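Local coordinates for Tol-Pal system protein TolB (Acinetobacter baumannii, PDB 7MX5), which probably serves as the periplasmic component of the Tol-Pal system, helping the outer membrane to invaginate during cell division and to keep its integrity, at residues I58-W63 with Q88-Q93; P194-Q199 with K213-A218; M253-G258 with F274-G279; S350-P355 with E394-P399. All coordinates share one frame; numbering follows the deposited sequence.

Contact 1 (I58-W63 with Q88-Q93); sequences IQASDW and QLYDVQ
Ile58 lays its CG2 methyl over the centre of the Tyr90 ring, 3.6 Å from the ring centroid and only 10° off the ring normal, a CH-pi contact. The contact lies in the alpha/beta TolB amino-terminal domain, where the short helix 60-65 and the loop leading into it close over the end of strand 83-91. On the same side of the ring, but beyond its rim, the Ile58 CD1 methyl reaches Tyr90 CD2 at 3.7 Å. Tyr90 suits the place because its broad face takes CG2; with CG anti to the backbone N (chi1 -168°), the ring is carried out toward 58-63. The edge of this ring is met by Ala60 CB, near the ring plane, 4.2 Å from Tyr90 CE2. An alanine is small enough to bring the start of the helix close to the chain just beyond the strand, and there Ala60 CB touches Val92 CG1 at 3.9 Å. The Trp63 side chain packs on Leu49, Pro50, Ala51 and Val71, and what Trp63 offers segment 88-93 is its CB, 3.7 Å from Val92 CG2.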
loop_
_atom_site.group_PDB
_atom_site.type_symbol
_atom_site.label_atom_id
_atom_site.label_comp_id
_atom_site.label_asym_id
_atom_site.label_seq_id
_atom_site.Cartn_x
_atom_site.Cartn_y
_atom_site.Cartn_z
ATOM N N ILE A 58 -27.078 23.708 -8.463
ATOM C CA ILE A 58 -26.194 24.246 -7.436
ATOM C C ILE A 58 -25.939 25.714 -7.744
ATOM O O ILE A 58 -25.739 26.097 -8.901
ATOM C CB ILE A 58 -24.875 23.444 -7.338
ATOM C CG1 ILE A 58 -24.000 23.988 -6.205
ATOM C CG2 ILE A 58 -24.126 23.452 -8.665
ATOM C CD1 ILE A 58 -22.854 23.079 -5.830
ATOM N N GLN A 59 -25.971 26.540 -6.702
ATOM C CA GLN A 59 -25.675 27.964 -6.806
ATOM C C GLN A 59 -24.461 28.257 -5.936
ATOM O O GLN A 59 -24.470 27.966 -4.735
ATOM C CB GLN A 59 -26.878 28.810 -6.384
ATOM C CG GLN A 59 -28.097 28.626 -7.277
ATOM C CD GLN A 59 -28.454 29.882 -8.049
ATOM O OE1 GLN A 59 -27.722 30.872 -8.020
ATOM N NE2 GLN A 59 -29.582 29.845 -8.752
ATOM N N ALA A 60 -23.422 28.831 -6.542
ATOM C CA ALA A 60 -22.124 28.959 -5.892
ATOM C C ALA A 60 -22.034 30.131 -4.924
ATOM O O ALA A 60 -21.034 30.236 -4.206
ATOM C CB ALA A 60 -21.024 29.089 -6.948
ATOM N N SER A 61 -23.039 31.010 -4.883
ATOM C CA SER A 61 -22.958 32.171 -4.002
ATOM C C SER A 61 -22.951 31.769 -2.534
ATOM O O SER A 61 -22.293 32.423 -1.717
ATOM C CB SER A 61 -24.120 33.126 -4.280
ATOM O OG SER A 61 -25.351 32.569 -3.855
ATOM N N ASP A 62 -23.664 30.700 -2.180
ATOM C CA ASP A 62 -23.785 30.289 -0.786
ATOM C C ASP A 62 -22.646 29.389 -0.332
ATOM O O ASP A 62 -22.319 29.375 0.861
ATOM C CB ASP A 62 -25.122 29.576 -0.567
ATOM C CG ASP A 62 -26.273 30.278 -1.258
ATOM O OD1 ASP A 62 -26.336 31.523 -1.190
ATOM O OD2 ASP A 62 -27.112 29.586 -1.871
ATOM N N TRP A 63 -22.037 28.634 -1.247
ATOM C CA TRP A 63 -20.910 27.793 -0.869
ATOM C C TRP A 63 -19.633 28.599 -0.692
ATOM O O TRP A 63 -18.792 28.242 0.141
ATOM C CB TRP A 63 -20.707 26.686 -1.900
ATOM C CG TRP A 63 -21.897 25.799 -2.020
ATOM C CD1 TRP A 63 -22.843 25.823 -3.001
ATOM C CD2 TRP A 63 -22.289 24.768 -1.108
ATOM N NE1 TRP A 63 -23.794 24.860 -2.765
ATOM C CE2 TRP A 63 -23.476 24.198 -1.608
ATOM C CE3 TRP A 63 -21.746 24.265 0.078
ATOM C CZ2 TRP A 63 -24.131 23.153 -0.962
ATOM C CZ3 TRP A 63 -22.398 23.226 0.718
ATOM C CH2 TRP A 63 -23.578 22.681 0.197
ATOM N N GLN A 88 -21.658 14.135 -9.118
ATOM C CA GLN A 88 -21.001 15.286 -9.718
ATOM C C GLN A 88 -20.011 15.881 -8.729
ATOM O O GLN A 88 -20.133 15.711 -7.513
ATOM C CB GLN A 88 -22.008 16.360 -10.150
ATOM C CG GLN A 88 -23.021 15.900 -11.181
ATOM C CD GLN A 88 -24.070 16.956 -11.472
ATOM O OE1 GLN A 88 -24.604 17.586 -10.558
ATOM N NE2 GLN A 88 -24.371 17.153 -12.750
ATOM N N LEU A 89 -19.021 16.586 -9.273
ATOM C CA LEU A 89 -18.057 17.348 -8.488
ATOM C C LEU A 89 -18.044 18.769 -9.026
ATOM O O LEU A 89 -17.714 18.987 -10.196
ATOM C CB LEU A 89 -16.660 16.725 -8.561
ATOM C CG LEU A 89 -15.533 17.491 -7.863
ATOM C CD1 LEU A 89 -15.901 17.804 -6.420
ATOM C CD2 LEU A 89 -14.228 16.713 -7.931
ATOM N N TYR A 90 -18.403 19.730 -8.180
ATOM C CA TYR A 90 -18.593 21.113 -8.598
ATOM C C TYR A 90 -17.479 21.986 -8.036
ATOM O O TYR A 90 -17.285 22.045 -6.817
ATOM C CB TYR A 90 -19.956 21.637 -8.148
ATOM C CG TYR A 90 -20.341 22.947 -8.796
ATOM C CD1 TYR A 90 -20.829 22.983 -10.095
ATOM C CD2 TYR A 90 -20.212 24.148 -8.111
ATOM C CE1 TYR A 90 -21.181 24.176 -10.694
ATOM C CE2 TYR A 90 -20.563 25.348 -8.702
ATOM C CZ TYR A 90 -21.046 25.356 -9.993
ATOM O OH TYR A 90 -21.397 26.546 -10.589
ATOM N N ASP A 91 -16.757 22.663 -8.928
ATOM C CA ASP A 91 -15.803 23.692 -8.536
ATOM C C ASP A 91 -16.559 24.999 -8.331
ATOM O O ASP A 91 -17.182 25.513 -9.267
ATOM C CB ASP A 91 -14.720 23.843 -9.604
ATOM C CG ASP A 91 -13.567 24.730 -9.159
ATOM O OD1 ASP A 91 -13.811 25.871 -8.713
ATOM O OD2 ASP A 91 -12.405 24.284 -9.265
ATOM N N VAL A 92 -16.509 25.535 -7.112
ATOM C CA VAL A 92 -17.320 26.705 -6.787
ATOM C C VAL A 92 -16.686 27.981 -7.330
ATOM O O VAL A 92 -17.377 28.832 -7.901
ATOM C CB VAL A 92 -17.548 26.781 -5.265
ATOM C CG1 VAL A 92 -17.815 28.215 -4.828
ATOM C CG2 VAL A 92 -18.697 25.872 -4.861
ATOM N N GLN A 93 -15.370 28.137 -7.165
ATOM C CA GLN A 93 -14.703 29.344 -7.644
ATOM C C GLN A 93 -14.797 29.457 -9.161
ATOM O O GLN A 93 -15.158 30.511 -9.697
ATOM C CB GLN A 93 -13.243 29.354 -7.189
ATOM C CG GLN A 93 -13.066 29.325 -5.679
ATOM C CD GLN A 93 -13.442 30.641 -5.022
ATOM O OE1 GLN A 93 -13.463 31.688 -5.670
ATOM N NE2 GLN A 93 -13.744 30.591 -3.730
#

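Contact 2 (P194-Q199 with K213-A218); sequences PAIYLQ and KGLNGA
The seam between two consecutive blades of the beta-propeller is filled here by Leu215, which packs against Pro194 and Ile196. Leu215 CG, anti to its backbone N (chi1 -178°), is carried toward strand 195-200, and the two methyls beyond it do the touching. CD2 of Leu215 comes 3.8 Å from Ile196 CG1 and 3.7 Å from Pro194 O, a carbonyl whose hydrogen bond is made with Ser211 OG. Its CD1 methyl meets Ile196 CD1 at 4.0 Å, and the two side chains stand nearly perpendicular. The fork of a leucine thus brings one methyl to each of two places along the isoleucine. Strand 195-200 is the third strand of its blade, whereas strand 215-221 is the innermost of the next, and the axes of these short segments approach to 8.0 Å at an angle of 37°. They are therefore not paired as a sheet but pack through apolar side chains. The side chains of Pro194 and Leu215 run by one another in opposing senses, and the proline ring places CG 3.4 Å from Leu215 O. Beyond Leu215, Asn216 and Gly217 both face Thr231 in a classic beta bulge. Gly217 has a positive phi, and at its backbone angles a CB would press on the carbonyl O of Asn216; its bare CA lies 4.4 Å from Ile196 CD1.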
loop_
_atom_site.group_PDB
_atom_site.type_symbol
_atom_site.label_atom_id
_atom_site.label_comp_id
_atom_site.label_asym_id
_atom_site.label_seq_id
_atom_site.Cartn_x
_atom_site.Cartn_y
_atom_site.Cartn_z
ATOM N N PRO A 194 11.112 -24.189 4.313
ATOM C CA PRO A 194 10.450 -23.016 3.731
ATOM C C PRO A 194 10.238 -23.176 2.233
ATOM O O PRO A 194 11.033 -23.805 1.531
ATOM C CB PRO A 194 11.422 -21.868 4.037
ATOM C CG PRO A 194 12.732 -22.529 4.323
ATOM C CD PRO A 194 12.404 -23.853 4.934
ATOM N N ALA A 195 9.145 -22.591 1.750
ATOM C CA ALA A 195 8.771 -22.699 0.349
ATOM C C ALA A 195 8.075 -21.419 -0.083
ATOM O O ALA A 195 7.213 -20.902 0.633
ATOM C CB ALA A 195 7.855 -23.903 0.105
ATOM N N ILE A 196 8.454 -20.915 -1.252
ATOM C CA ILE A 196 7.797 -19.759 -1.848
ATOM C C ILE A 196 6.655 -20.261 -2.721
ATOM O O ILE A 196 6.882 -20.958 -3.716
ATOM C CB ILE A 196 8.784 -18.908 -2.661
ATOM C CG1 ILE A 196 9.736 -18.156 -1.726
ATOM C CG2 ILE A 196 8.034 -17.931 -3.553
ATOM C CD1 ILE A 196 10.799 -17.360 -2.451
ATOM N N TYR A 197 5.430 -19.919 -2.344
ATOM C CA TYR A 197 4.243 -20.312 -3.085
ATOM C C TYR A 197 3.768 -19.156 -3.957
ATOM O O TYR A 197 4.032 -17.989 -3.666
ATOM C CB TYR A 197 3.124 -20.740 -2.136
ATOM C CG TYR A 197 3.406 -22.017 -1.374
ATOM C CD1 TYR A 197 4.108 -21.994 -0.176
ATOM C CD2 TYR A 197 2.963 -23.243 -1.849
ATOM C CE1 TYR A 197 4.364 -23.158 0.525
ATOM C CE2 TYR A 197 3.209 -24.412 -1.151
ATOM C CZ TYR A 197 3.914 -24.364 0.032
ATOM O OH TYR A 197 4.165 -25.526 0.726
ATOM N N LEU A 198 3.068 -19.495 -5.038
ATOM C CA LEU A 198 2.450 -18.513 -5.924
ATOM C C LEU A 198 0.968 -18.849 -6.026
ATOM O O LEU A 198 0.602 -19.888 -6.585
ATOM C CB LEU A 198 3.111 -18.508 -7.300
ATOM C CG LEU A 198 2.749 -17.316 -8.188
ATOM C CD1 LEU A 198 2.916 -16.006 -7.427
ATOM C CD2 LEU A 198 3.585 -17.312 -9.457
ATOM N N GLN A 199 0.121 -17.971 -5.496
ATOM C CA GLN A 199 -1.299 -18.249 -5.322
ATOM C C GLN A 199 -2.117 -17.423 -6.307
ATOM O O GLN A 199 -2.072 -16.188 -6.276
ATOM C CB GLN A 199 -1.731 -17.955 -3.886
ATOM C CG GLN A 199 -3.150 -18.387 -3.565
ATOM C CD GLN A 199 -3.276 -18.951 -2.164
ATOM O OE1 GLN A 199 -2.294 -19.394 -1.570
ATOM N NE2 GLN A 199 -4.493 -18.942 -1.630
ATOM N N LYS A 213 16.648 -25.832 1.700
ATOM C CA LYS A 213 17.060 -25.697 3.093
ATOM C C LYS A 213 17.486 -24.273 3.434
ATOM O O LYS A 213 17.243 -23.802 4.552
ATOM C CB LYS A 213 18.194 -26.675 3.392
ATOM C CG LYS A 213 19.093 -26.947 2.194
ATOM C CD LYS A 213 20.191 -27.945 2.524
ATOM C CE LYS A 213 20.580 -28.755 1.297
ATOM N NZ LYS A 213 22.028 -29.104 1.289
ATOM N N GLY A 214 18.124 -23.578 2.499
ATOM C CA GLY A 214 18.652 -22.258 2.764
ATOM C C GLY A 214 17.765 -21.100 2.368
ATOM O O GLY A 214 18.218 -19.951 2.414
ATOM N N LEU A 215 16.516 -21.359 1.992
ATOM C CA LEU A 215 15.629 -20.300 1.525
ATOM C C LEU A 215 15.278 -19.355 2.667
ATOM O O LEU A 215 14.674 -19.767 3.664
ATOM C CB LEU A 215 14.362 -20.907 0.927
ATOM C CG LEU A 215 13.339 -19.923 0.356
ATOM C CD1 LEU A 215 13.946 -19.118 -0.781
ATOM C CD2 LEU A 215 12.091 -20.658 -0.109
ATOM N N ASN A 216 15.660 -18.085 2.524
ATOM C CA ASN A 216 15.244 -17.050 3.462
ATOM C C ASN A 216 13.906 -16.437 3.072
ATOM O O ASN A 216 13.074 -16.157 3.942
ATOM C CB ASN A 216 16.309 -15.953 3.554
ATOM C CG ASN A 216 17.545 -16.401 4.305
ATOM O OD1 ASN A 216 18.419 -17.065 3.747
ATOM N ND2 ASN A 216 17.626 -16.038 5.580
ATOM N N GLY A 217 13.683 -16.224 1.777
ATOM C CA GLY A 217 12.418 -15.706 1.301
ATOM C C GLY A 217 12.512 -14.344 0.645
ATOM O O GLY A 217 13.357 -14.124 -0.228
ATOM N N ALA A 218 11.637 -13.426 1.064
ATOM C CA ALA A 218 11.551 -12.069 0.536
ATOM C C ALA A 218 11.402 -12.076 -0.981
ATOM O O ALA A 218 12.315 -11.639 -1.695
ATOM C CB ALA A 218 12.778 -11.251 0.944
#

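Contact 3 (M253-G258 with F274-G279); sequences MTNDSG and FTSDRG
Asn255 reaches across between the Phe274 ring and the Arg278 guanidinium. As modelled, its ND2 sits at the edge of the phenyl ring, near its plane and 3.8 Å from Phe274 CE2, and also at the edge of the guanidinium, 3.5 Å from Arg278 NH2. The amide is less surely placed than its surroundings, because OD1 lies too close to a neighbour in the model, so the approach of Asn255 OD1 to Ser276 OG is doubtful in detail. The arginine chain is bent at chi3 (90°), which sets NE back toward the asparagine, and its guanidinium also makes a cation-pi contact with Tyr285. Thr254 crosses both Phe274 and Arg278 at about a right angle; its CG2 methyl is 3.9 Å from Phe274 CZ and lies in the guanidinium plane, at the edge. A threonine suits this spot because its methyl can meet the aromatic ring and the flat cation together. Ser257 is short enough to let the backbones approach closely, and its OG accepts a weak but straight bond from Asp277 N (3.2 Å, 169°). Ser276 OG accepts from Arg278 N at 3.2 Å and 164°, which makes an ST turn where strand 271-276 gives way to the hairpin loop. The whole is a propeller arrangement: the connection from one blade's outermost strand to the next blade's innermost packs on the end of that next blade's second strand.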
loop_
_atom_site.group_PDB
_atom_site.type_symbol
_atom_site.label_atom_id
_atom_site.label_comp_id
_atom_site.label_asym_id
_atom_site.label_seq_id
_atom_site.Cartn_x
_atom_site.Cartn_y
_atom_site.Cartn_z
ATOM N N MET A 253 23.333 -13.664 -7.595
ATOM C CA MET A 253 23.725 -12.332 -8.037
ATOM C C MET A 253 24.679 -11.617 -7.081
ATOM O O MET A 253 25.794 -11.272 -7.484
ATOM C CB MET A 253 22.484 -11.467 -8.279
ATOM C CG MET A 253 21.272 -12.240 -8.770
ATOM S SD MET A 253 21.192 -12.267 -10.572
ATOM C CE MET A 253 20.341 -10.728 -10.883
ATOM N N THR A 254 24.253 -11.330 -5.856
ATOM C CA THR A 254 25.126 -10.494 -5.037
ATOM C C THR A 254 25.607 -10.800 -3.621
ATOM O O THR A 254 26.605 -11.493 -3.419
ATOM C CB THR A 254 24.599 -9.029 -4.967
ATOM O OG1 THR A 254 23.639 -8.773 -6.002
ATOM C CG2 THR A 254 25.751 -8.042 -5.096
ATOM N N ASN A 255 24.877 -10.264 -2.651
ATOM C CA ASN A 255 25.341 -10.254 -1.270
ATOM C C ASN A 255 25.643 -11.349 -0.261
ATOM O O ASN A 255 24.758 -11.941 0.326
ATOM C CB ASN A 255 24.704 -9.109 -0.536
ATOM C CG ASN A 255 25.671 -8.014 -0.317
ATOM O OD1 ASN A 255 25.843 -7.538 0.784
ATOM N ND2 ASN A 255 26.368 -7.658 -1.359
ATOM N N ASP A 256 26.933 -11.572 -0.040
ATOM C CA ASP A 256 27.322 -12.468 1.036
ATOM C C ASP A 256 27.925 -11.618 2.153
ATOM O O ASP A 256 29.121 -11.690 2.444
ATOM C CB ASP A 256 28.325 -13.504 0.494
ATOM C CG ASP A 256 28.590 -14.644 1.458
ATOM O OD1 ASP A 256 28.506 -14.438 2.686
ATOM O OD2 ASP A 256 28.903 -15.755 0.979
ATOM N N SER A 257 27.085 -10.788 2.778
ATOM C CA SER A 257 27.569 -9.696 3.617
ATOM C C SER A 257 27.326 -9.884 5.109
ATOM O O SER A 257 27.693 -9.000 5.891
ATOM C CB SER A 257 26.939 -8.372 3.172
ATOM O OG SER A 257 25.528 -8.404 3.301
ATOM N N GLY A 258 26.718 -10.989 5.531
ATOM C CA GLY A 258 26.576 -11.270 6.945
ATOM C C GLY A 258 25.318 -10.747 7.604
ATOM O O GLY A 258 25.164 -10.913 8.821
ATOM N N PHE A 274 18.763 -3.462 -2.958
ATOM C CA PHE A 274 18.932 -4.464 -1.915
ATOM C C PHE A 274 19.743 -3.869 -0.774
ATOM O O PHE A 274 20.448 -2.870 -0.940
ATOM C CB PHE A 274 19.611 -5.730 -2.455
ATOM C CG PHE A 274 21.012 -5.505 -2.949
ATOM C CD1 PHE A 274 21.246 -4.863 -4.155
ATOM C CD2 PHE A 274 22.096 -5.930 -2.201
ATOM C CE1 PHE A 274 22.533 -4.653 -4.607
ATOM C CE2 PHE A 274 23.385 -5.721 -2.647
ATOM C CZ PHE A 274 23.604 -5.081 -3.853
ATOM N N THR A 275 19.630 -4.504 0.389
ATOM C CA THR A 275 20.379 -4.113 1.575
ATOM C C THR A 275 21.686 -4.891 1.638
ATOM O O THR A 275 21.741 -6.066 1.261
ATOM C CB THR A 275 19.551 -4.361 2.838
ATOM O OG1 THR A 275 18.344 -3.591 2.776
ATOM C CG2 THR A 275 20.333 -3.976 4.086
ATOM N N SER A 276 22.740 -4.231 2.114
ATOM C CA SER A 276 24.064 -4.830 2.093
ATOM C C SER A 276 24.888 -4.328 3.269
ATOM O O SER A 276 24.814 -3.150 3.630
ATOM C CB SER A 276 24.778 -4.503 0.781
ATOM O OG SER A 276 26.090 -5.031 0.795
ATOM N N ASP A 277 25.681 -5.229 3.854
ATOM C CA ASP A 277 26.623 -4.889 4.912
ATOM C C ASP A 277 28.069 -4.946 4.430
ATOM O O ASP A 277 28.993 -4.992 5.250
ATOM C CB ASP A 277 26.431 -5.813 6.116
ATOM C CG ASP A 277 26.895 -5.185 7.419
ATOM O OD1 ASP A 277 26.272 -4.194 7.858
ATOM O OD2 ASP A 277 27.881 -5.679 8.005
ATOM N N ARG A 278 28.285 -4.940 3.112
ATOM C CA ARG A 278 29.632 -5.079 2.569
ATOM C C ARG A 278 30.526 -3.893 2.904
ATOM O O ARG A 278 31.753 -4.012 2.809
ATOM C CB ARG A 278 29.571 -5.269 1.053
ATOM C CG ARG A 278 28.958 -4.100 0.300
ATOM C CD ARG A 278 29.405 -4.087 -1.149
ATOM N NE ARG A 278 28.511 -4.862 -2.002
ATOM C CZ ARG A 278 28.668 -5.012 -3.310
ATOM N NH1 ARG A 278 29.668 -4.435 -3.956
ATOM N NH2 ARG A 278 27.802 -5.762 -3.985
ATOM N N GLY A 279 29.951 -2.759 3.290
ATOM C CA GLY A 279 30.715 -1.601 3.694
ATOM C C GLY A 279 30.912 -1.446 5.183
ATOM O O GLY A 279 31.473 -0.436 5.618
#

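Contact 4 (S350-P355 with E394-P399); sequences SPSFSP and EPAWAP
Ser350 begins the contact lightly, its carbonyl O facing Pro395 CD at 4.4 Å. Two residues on, Ser352 supplies the hydrogen bond between the segments: its OG, anti to the backbone N (chi1 -158°), accepts from Trp397 N at 3.0 Å with an N-H...O angle of 158°. A serine fits because its hydroxyl is small and close to the backbone, and Ser352 CB also touches Pro395 O. Phe353 points away from the other segment and its side chain packs on Lys315 and Ala317, yet its carbonyl O approaches Trp397 CB at 3.3 Å. The two strands are the innermost of neighbouring propeller blades. Strand 391-397, from the C-terminal end of the chain, pairs with strand 135-141 near the start of the propeller and so closes the ring of blades. Ala396 makes backbone bonds with Ala137 and Ala398 with Arg135, which leaves the N-H of Trp397 between them pointing the other way, to Ser352 in the adjacent blade. Ser354 places its CB over the six-membered ring of Trp397, 3.4 Å from the centroid and 3° off the normal, while its OG turns to Asn356 OD1 and Met359 N. Pro355 continues over the same face: its CD lies above the five-membered ring, 3.7 Å from that centroid. Indole is wide enough to take a serine CB and a proline ring side by side, and the proline lies transverse to it. Farther round the same proline ring, Pro355 CG reaches Ala398 O at 3.3 Å.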
loop_
_atom_site.group_PDB
_atom_site.type_symbol
_atom_site.label_atom_id
_atom_site.label_comp_id
_atom_site.label_asym_id
_atom_site.label_seq_id
_atom_site.Cartn_x
_atom_site.Cartn_y
_atom_site.Cartn_z
ATOM N N SER A 350 10.160 -3.792 5.892
ATOM C CA SER A 350 10.034 -3.036 4.652
ATOM C C SER A 350 8.713 -2.273 4.610
ATOM O O SER A 350 7.664 -2.840 4.941
ATOM C CB SER A 350 10.130 -3.974 3.451
ATOM O OG SER A 350 10.659 -3.303 2.321
ATOM N N PRO A 351 8.719 -1.006 4.221
ATOM C CA PRO A 351 7.471 -0.295 3.937
ATOM C C PRO A 351 6.981 -0.658 2.538
ATOM O O PRO A 351 7.583 -1.465 1.831
ATOM C CB PRO A 351 7.863 1.185 4.035
ATOM C CG PRO A 351 9.361 1.219 4.271
ATOM C CD PRO A 351 9.899 -0.152 4.024
ATOM N N SER A 352 5.868 -0.044 2.141
ATOM C CA SER A 352 5.284 -0.322 0.836
ATOM C C SER A 352 4.598 0.929 0.310
ATOM O O SER A 352 3.751 1.510 0.994
ATOM C CB SER A 352 4.289 -1.485 0.913
ATOM O OG SER A 352 4.105 -2.086 -0.358
ATOM N N PHE A 353 4.967 1.330 -0.903
ATOM C CA PHE A 353 4.391 2.506 -1.536
ATOM C C PHE A 353 2.998 2.206 -2.077
ATOM O O PHE A 353 2.713 1.101 -2.547
ATOM C CB PHE A 353 5.282 2.988 -2.680
ATOM C CG PHE A 353 6.219 4.099 -2.299
ATOM C CD1 PHE A 353 5.730 5.330 -1.896
ATOM C CD2 PHE A 353 7.590 3.914 -2.359
ATOM C CE1 PHE A 353 6.593 6.356 -1.553
ATOM C CE2 PHE A 353 8.457 4.935 -2.019
ATOM C CZ PHE A 353 7.959 6.158 -1.614
ATOM N N SER A 354 2.128 3.208 -2.008
ATOM C CA SER A 354 0.852 3.110 -2.692
ATOM C C SER A 354 1.051 3.351 -4.189
ATOM O O SER A 354 2.017 4.005 -4.592
ATOM C CB SER A 354 -0.139 4.123 -2.125
ATOM O OG SER A 354 0.252 5.450 -2.430
ATOM N N PRO A 355 0.163 2.817 -5.032
ATOM C CA PRO A 355 0.341 2.973 -6.487
ATOM C C PRO A 355 0.541 4.409 -6.951
ATOM O O PRO A 355 1.276 4.631 -7.922
ATOM C CB PRO A 355 -0.948 2.374 -7.061
ATOM C CG PRO A 355 -1.403 1.394 -6.041
ATOM C CD PRO A 355 -0.906 1.857 -4.699
ATOM N N GLU A 394 4.500 -6.977 7.757
ATOM C CA GLU A 394 4.881 -7.127 6.356
ATOM C C GLU A 394 3.751 -6.768 5.398
ATOM O O GLU A 394 3.245 -7.645 4.685
ATOM C CB GLU A 394 5.356 -8.558 6.101
ATOM C CG GLU A 394 6.847 -8.759 6.320
ATOM C CD GLU A 394 7.225 -10.218 6.490
ATOM O OE1 GLU A 394 6.371 -11.009 6.945
ATOM O OE2 GLU A 394 8.378 -10.576 6.167
ATOM N N PRO A 395 3.335 -5.506 5.337
ATOM C CA PRO A 395 2.303 -5.117 4.374
ATOM C C PRO A 395 2.869 -4.989 2.968
ATOM O O PRO A 395 4.065 -4.774 2.761
ATOM C CB PRO A 395 1.825 -3.762 4.902
ATOM C CG PRO A 395 3.027 -3.195 5.570
ATOM C CD PRO A 395 3.774 -4.366 6.163
ATOM N N ALA A 396 1.975 -5.127 1.991
ATOM C CA ALA A 396 2.351 -5.001 0.585
ATOM C C ALA A 396 1.165 -4.424 -0.175
ATOM O O ALA A 396 0.171 -5.122 -0.397
ATOM C CB ALA A 396 2.776 -6.347 0.003
ATOM N N TRP A 397 1.272 -3.157 -0.564
ATOM C CA TRP A 397 0.210 -2.505 -1.320
ATOM C C TRP A 397 0.162 -3.057 -2.738
ATOM O O TRP A 397 1.180 -3.090 -3.437
ATOM C CB TRP A 397 0.436 -0.994 -1.346
ATOM C CG TRP A 397 -0.823 -0.179 -1.384
ATOM C CD1 TRP A 397 -1.887 -0.351 -2.223
ATOM C CD2 TRP A 397 -1.144 0.944 -0.554
ATOM N NE1 TRP A 397 -2.851 0.593 -1.962
ATOM C CE2 TRP A 397 -2.419 1.400 -0.942
ATOM C CE3 TRP A 397 -0.478 1.606 0.482
ATOM C CZ2 TRP A 397 -3.042 2.487 -0.331
ATOM C CZ3 TRP A 397 -1.096 2.685 1.088
ATOM C CH2 TRP A 397 -2.366 3.114 0.679
ATOM N N ALA A 398 -1.021 -3.493 -3.164
ATOM C CA ALA A 398 -1.169 -4.042 -4.503
ATOM C C ALA A 398 -0.932 -2.953 -5.548
ATOM O O ALA A 398 -1.430 -1.833 -5.404
ATOM C CB ALA A 398 -2.558 -4.651 -4.688
ATOM N N PRO A 399 -0.185 -3.249 -6.603
ATOM C CA PRO A 399 0.132 -2.239 -7.616
ATOM C C PRO A 399 -1.059 -1.988 -8.536
ATOM O O PRO A 399 -2.114 -2.610 -8.423
ATOM C CB PRO A 399 1.301 -2.871 -8.373
ATOM C CG PRO A 399 1.034 -4.334 -8.275
ATOM C CD PRO A 399 0.458 -4.542 -6.898
#

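Overall arrangement
From the N terminus, contact 1 comes first, closing a loop of 24 residues that includes strand 70-78 within the amino-terminal domain. Its centre lies 55 Å from that of contact 2 and 57 Å from that of contact 3, on the opposite side of the chain's centre. The other three belong to the propeller. Contact 2 spans strand 206-211 and bridges two successive blades; contact 3 ties an interblade connection to the blade it leads into; contact 4, near the chain's centre, spans 38 residues and joins the innermost strands of two blades. All four follow in series, none nested or crossing, and none touches another: the nearest atoms of contacts 2 and 4 are about 7 Å apart.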